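Citrate synthase (Metallosphaera sedula, PDB 6ABX) probably catalyses the condensation of oxaloacetate with acetyl-CoA and water to give citrate and CoA, a step of the tricarboxylic acid cycle. Local coordinates at residues Gly205-Ser219 with Phe324-Trp336. Residues are numbered along the deposited sequence; the frame is centred on the assembly and turned at random.
Sequences GISALKGPLHGGANS and FPTIFASARVIGW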
loop_
_atom_site.group_PDB
_atom_site.type_symbol
_atom_site.label_atom_id
_atom_site.label_comp_id
_atom_site.label_asym_id
_atom_site.label_seq_id
_atom_site.Cartn_x
_atom_site.Cartn_y
_atom_site.Cartn_z
ATOM N N GLY A 205 3.541 -2.008 -1.414
ATOM C CA GLY A 205 4.839 -2.614 -1.070
ATOM C C GLY A 205 5.916 -1.576 -0.722
ATOM O O GLY A 205 6.567 -1.646 0.312
ATOM N N ILE A 206 6.031 -0.572 -1.574
ATOM C CA ILE A 206 7.014 0.519 -1.388
ATOM C C ILE A 206 6.716 1.303 -0.108
ATOM O O ILE A 206 7.628 1.614 0.699
ATOM C CB ILE A 206 7.022 1.437 -2.612
ATOM C CG1 ILE A 206 7.520 0.688 -3.846
ATOM C CG2 ILE A 206 7.857 2.676 -2.296
ATOM C CD1 ILE A 206 7.272 1.419 -5.144
ATOM N N SER A 207 5.429 1.575 0.098
ATOM C CA SER A 207 4.969 2.300 1.288
ATOM C C SER A 207 5.403 1.558 2.572
ATOM O O SER A 207 5.876 2.178 3.519
ATOM C CB SER A 207 3.467 2.509 1.233
ATOM O OG SER A 207 3.119 3.329 0.122
ATOM N N ALA A 208 5.269 0.222 2.615
ATOM C CA ALA A 208 5.676 -0.615 3.762
ATOM C C ALA A 208 7.202 -0.693 3.897
ATOM O O ALA A 208 7.770 -0.598 4.981
ATOM C CB ALA A 208 5.098 -2.013 3.634
ATOM N N LEU A 209 7.870 -0.924 2.776
ATOM C CA LEU A 209 9.328 -1.115 2.742
ATOM C C LEU A 209 10.057 0.136 3.243
ATOM O O LEU A 209 11.128 -0.011 3.798
ATOM C CB LEU A 209 9.764 -1.464 1.325
ATOM C CG LEU A 209 11.210 -1.916 1.179
ATOM C CD1 LEU A 209 11.473 -3.157 1.990
ATOM C CD2 LEU A 209 11.594 -2.087 -0.295
ATOM N N LYS A 210 9.435 1.311 3.123
ATOM C CA LYS A 210 10.056 2.566 3.643
ATOM C C LYS A 210 10.315 2.489 5.156
ATOM O O LYS A 210 11.216 3.161 5.681
ATOM C CB LYS A 210 9.140 3.740 3.315
ATOM C CG LYS A 210 9.694 5.079 3.772
ATOM C CD LYS A 210 8.776 6.240 3.564
ATOM C CE LYS A 210 9.256 7.452 4.355
ATOM N NZ LYS A 210 8.381 8.636 4.161
ATOM N N GLY A 211 9.425 1.840 5.890
ATOM C CA GLY A 211 9.442 1.915 7.310
ATOM C C GLY A 211 10.675 1.262 7.904
ATOM O O GLY A 211 11.057 0.168 7.493
ATOM N N PRO A 212 11.321 1.890 8.910
ATOM C CA PRO A 212 12.590 1.360 9.426
ATOM C C PRO A 212 12.491 0.005 10.119
ATOM O O PRO A 212 13.530 -0.623 10.262
ATOM C CB PRO A 212 13.098 2.438 10.379
ATOM C CG PRO A 212 11.832 3.141 10.812
ATOM C CD PRO A 212 10.913 3.126 9.586
ATOM N N LEU A 213 11.297 -0.435 10.540
ATOM C CA LEU A 213 11.129 -1.701 11.203
ATOM C C LEU A 213 10.900 -2.863 10.210
ATOM O O LEU A 213 10.875 -4.025 10.615
ATOM C CB LEU A 213 9.973 -1.576 12.209
ATOM C CG LEU A 213 9.852 -2.692 13.246
ATOM C CD1 LEU A 213 11.122 -2.768 14.113
ATOM C CD2 LEU A 213 8.616 -2.485 14.116
ATOM N N HIS A 214 10.756 -2.566 8.911
ATOM C CA HIS A 214 10.511 -3.627 7.924
ATOM C C HIS A 214 11.600 -4.695 8.066
ATOM O O HIS A 214 11.335 -5.908 8.017
ATOM C CB HIS A 214 10.505 -3.054 6.504
ATOM C CG HIS A 214 10.227 -4.087 5.482
ATOM N ND1 HIS A 214 11.192 -4.992 5.072
ATOM C CD2 HIS A 214 9.108 -4.367 4.785
ATOM C CE1 HIS A 214 10.658 -5.807 4.174
ATOM N NE2 HIS A 214 9.387 -5.433 3.974
ATOM N N GLY A 215 12.826 -4.181 8.175
ATOM C CA GLY A 215 14.040 -4.966 8.150
ATOM C C GLY A 215 14.626 -5.044 6.758
ATOM O O GLY A 215 13.869 -5.043 5.748
ATOM N N GLY A 216 15.977 -5.052 6.706
ATOM C CA GLY A 216 16.750 -5.301 5.493
ATOM C C GLY A 216 17.025 -4.054 4.661
ATOM O O GLY A 216 17.995 -4.024 3.895
ATOM N N ALA A 217 16.154 -3.040 4.738
ATOM C CA ALA A 217 16.001 -2.009 3.648
ATOM C C ALA A 217 16.435 -0.648 4.178
ATOM O O ALA A 217 15.683 0.312 4.141
ATOM C CB ALA A 217 14.566 -1.937 3.174
ATOM N N ASN A 218 17.622 -0.624 4.775
ATOM C CA ASN A 218 18.175 0.510 5.392
ATOM C C ASN A 218 19.720 0.457 5.227
ATOM O O ASN A 218 20.277 -0.622 4.882
ATOM C CB ASN A 218 17.742 0.510 6.842
ATOM C CG ASN A 218 18.477 -0.575 7.578
ATOM O OD1 ASN A 218 19.658 -0.405 7.863
ATOM N ND2 ASN A 218 17.817 -1.703 7.792
ATOM N N SER A 219 20.408 1.589 5.487
ATOM C CA SER A 219 21.905 1.685 5.503
ATOM C C SER A 219 22.457 2.006 6.920
ATOM O O SER A 219 23.515 2.619 7.067
ATOM C CB SER A 219 22.422 2.706 4.468
ATOM O OG SER A 219 22.424 2.194 3.125
ATOM N N PHE A 324 19.544 3.531 -0.707
ATOM C CA PHE A 324 19.593 2.059 -0.600
ATOM C C PHE A 324 18.192 1.427 -0.524
ATOM O O PHE A 324 17.964 0.405 -1.182
ATOM C CB PHE A 324 20.426 1.542 0.582
ATOM C CG PHE A 324 20.297 0.031 0.689
ATOM C CD1 PHE A 324 20.612 -0.780 -0.401
ATOM C CD2 PHE A 324 19.693 -0.573 1.782
ATOM C CE1 PHE A 324 20.412 -2.154 -0.355
ATOM C CE2 PHE A 324 19.516 -1.946 1.828
ATOM C CZ PHE A 324 19.861 -2.737 0.759
ATOM N N PRO A 325 17.199 1.970 0.218
ATOM C CA PRO A 325 15.871 1.360 0.250
ATOM C C PRO A 325 15.212 1.306 -1.137
ATOM O O PRO A 325 14.466 0.339 -1.463
ATOM C CB PRO A 325 15.030 2.249 1.173
ATOM C CG PRO A 325 16.079 2.993 2.024
ATOM C CD PRO A 325 17.373 3.033 1.248
ATOM N N THR A 326 15.540 2.288 -1.980
ATOM C CA THR A 326 14.957 2.278 -3.350
ATOM C C THR A 326 15.559 1.108 -4.138
ATOM O O THR A 326 14.859 0.511 -5.033
ATOM C CB THR A 326 15.016 3.609 -4.099
ATOM O OG1 THR A 326 16.359 3.952 -4.446
ATOM C CG2 THR A 326 14.376 4.746 -3.325
ATOM N N ILE A 327 16.866 0.903 -3.972
ATOM C CA ILE A 327 17.564 -0.156 -4.687
ATOM C C ILE A 327 16.994 -1.520 -4.254
ATOM O O ILE A 327 16.759 -2.440 -5.103
ATOM C CB ILE A 327 19.080 -0.024 -4.467
ATOM C CG1 ILE A 327 19.589 1.304 -5.011
ATOM C CG2 ILE A 327 19.815 -1.172 -5.128
ATOM C CD1 ILE A 327 20.965 1.630 -4.502
ATOM N N PHE A 328 16.795 -1.683 -2.940
ATOM C CA PHE A 328 16.081 -2.867 -2.431
ATOM C C PHE A 328 14.773 -3.065 -3.207
ATOM O O PHE A 328 14.499 -4.154 -3.727
ATOM C CB PHE A 328 15.919 -2.697 -0.929
ATOM C CG PHE A 328 15.454 -3.881 -0.128
ATOM C CD1 PHE A 328 14.320 -4.593 -0.477
ATOM C CD2 PHE A 328 16.151 -4.267 1.008
ATOM C CE1 PHE A 328 13.898 -5.678 0.285
ATOM C CE2 PHE A 328 15.706 -5.343 1.778
ATOM C CZ PHE A 328 14.578 -6.040 1.411
ATOM N N ALA A 329 13.938 -2.031 -3.269
ATOM C CA ALA A 329 12.643 -2.107 -3.977
ATOM C C ALA A 329 12.843 -2.512 -5.430
ATOM O O ALA A 329 12.036 -3.273 -5.962
ATOM C CB ALA A 329 11.909 -0.787 -3.895
ATOM N N SER A 330 13.933 -2.029 -6.072
ATOM C CA SER A 330 14.156 -2.268 -7.492
ATOM C C SER A 330 14.287 -3.776 -7.746
ATOM O O SER A 330 13.866 -4.252 -8.764
ATOM C CB SER A 330 15.368 -1.517 -8.025
ATOM O OG SER A 330 16.592 -2.163 -7.735
ATOM N N ALA A 331 14.812 -4.531 -6.785
ATOM C CA ALA A 331 14.932 -5.984 -6.911
ATOM C C ALA A 331 13.666 -6.675 -6.369
ATOM O O ALA A 331 13.127 -7.631 -6.992
ATOM C CB ALA A 331 16.145 -6.448 -6.103
ATOM N N ARG A 332 13.150 -6.158 -5.257
ATOM C CA ARG A 332 12.077 -6.905 -4.506
ATOM C C ARG A 332 10.741 -6.819 -5.255
ATOM O O ARG A 332 9.831 -7.651 -5.053
ATOM C CB ARG A 332 12.044 -6.423 -3.044
ATOM C CG ARG A 332 10.935 -7.049 -2.208
ATOM C CD ARG A 332 11.065 -8.550 -2.077
ATOM N NE ARG A 332 12.328 -8.938 -1.541
ATOM C CZ ARG A 332 12.657 -8.972 -0.233
ATOM N NH1 ARG A 332 11.754 -8.615 0.700
ATOM N NH2 ARG A 332 13.898 -9.280 0.101
ATOM N N VAL A 333 10.584 -5.850 -6.178
ATOM C CA VAL A 333 9.406 -5.746 -6.999
ATOM C C VAL A 333 9.160 -7.026 -7.781
ATOM O O VAL A 333 8.003 -7.420 -8.000
ATOM C CB VAL A 333 9.455 -4.529 -7.917
ATOM C CG1 VAL A 333 10.553 -4.615 -8.952
ATOM C CG2 VAL A 333 8.123 -4.286 -8.576
ATOM N N ILE A 334 10.221 -7.745 -8.107
ATOM C CA ILE A 334 10.055 -9.040 -8.817
ATOM C C ILE A 334 9.340 -10.035 -7.892
ATOM O O ILE A 334 8.363 -10.643 -8.246
ATOM C CB ILE A 334 11.413 -9.552 -9.309
ATOM C CG1 ILE A 334 12.019 -8.647 -10.385
ATOM C CG2 ILE A 334 11.282 -10.961 -9.834
ATOM C CD1 ILE A 334 13.521 -8.740 -10.494
ATOM N N GLY A 335 9.839 -10.196 -6.670
ATOM C CA GLY A 335 9.170 -11.058 -5.694
ATOM C C GLY A 335 7.768 -10.600 -5.358
ATOM O O GLY A 335 6.864 -11.429 -5.294
ATOM N N TRP A 336 7.584 -9.300 -5.116
ATOM C CA TRP A 336 6.279 -8.801 -4.821
ATOM C C TRP A 336 5.258 -9.264 -5.870
ATOM O O TRP A 336 4.140 -9.784 -5.591
ATOM C CB TRP A 336 6.222 -7.287 -4.744
ATOM C CG TRP A 336 6.907 -6.711 -3.554
ATOM C CD1 TRP A 336 7.106 -7.301 -2.363
ATOM C CD2 TRP A 336 7.361 -5.357 -3.429
ATOM N NE1 TRP A 336 7.727 -6.435 -1.502
ATOM C CE2 TRP A 336 7.856 -5.216 -2.113
ATOM C CE3 TRP A 336 7.390 -4.255 -4.285
ATOM C CZ2 TRP A 336 8.427 -4.035 -1.654
ATOM C CZ3 TRP A 336 8.000 -3.094 -3.839
ATOM C CH2 TRP A 336 8.561 -3.013 -2.566
#
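The packing that borders the citrate synthase active site centres on Leu209 of helix 198-209, a knob among Pro325, Phe328, Ala329 and Trp336 of helix 324-343. With CG anti to the backbone N (chi1 -170°), its CD2 fills the hole, meeting Phe328 CD1, Trp336 CH2 and, at 3.8 Å, Ala329 CB; CD1 touches two rings, over a face of Phe328 and over the centre of the His214 imidazole. Ala217 CB packs over the same face of Phe328, 4.0 Å from the ring centroid. Gly216 O meets two rings at their edges, 3.4 Å from Phe328 CE2 and 3.3 Å from Phe324 CE2. A serine in place of Phe328 would probably leave Leu209 CD1 and Ala217 CB facing a gap and take the apolar cover from one face of the Arg332 guanidinium. One turn further back, Gly205 CA makes a CH-pi contact over one face of the Trp336 indole. Trp336 NE1 and His214 NE2 both bond Ser184 OG, while His214 ND1 holds Gly215 O along a lone pair at 2.8 Å, a nearly straight bond (172°) that fixes the imidazole's rotation. Arg332, an oxaloacetate-binding residue, hydrogen-bonds a bound citrate through NH2, and Asn218 bonds Glu220 N and the predicted catalytic Asp307: helix and loop packed on helix 324-343 beside the substrate pocket, as in the citrate synthase fold.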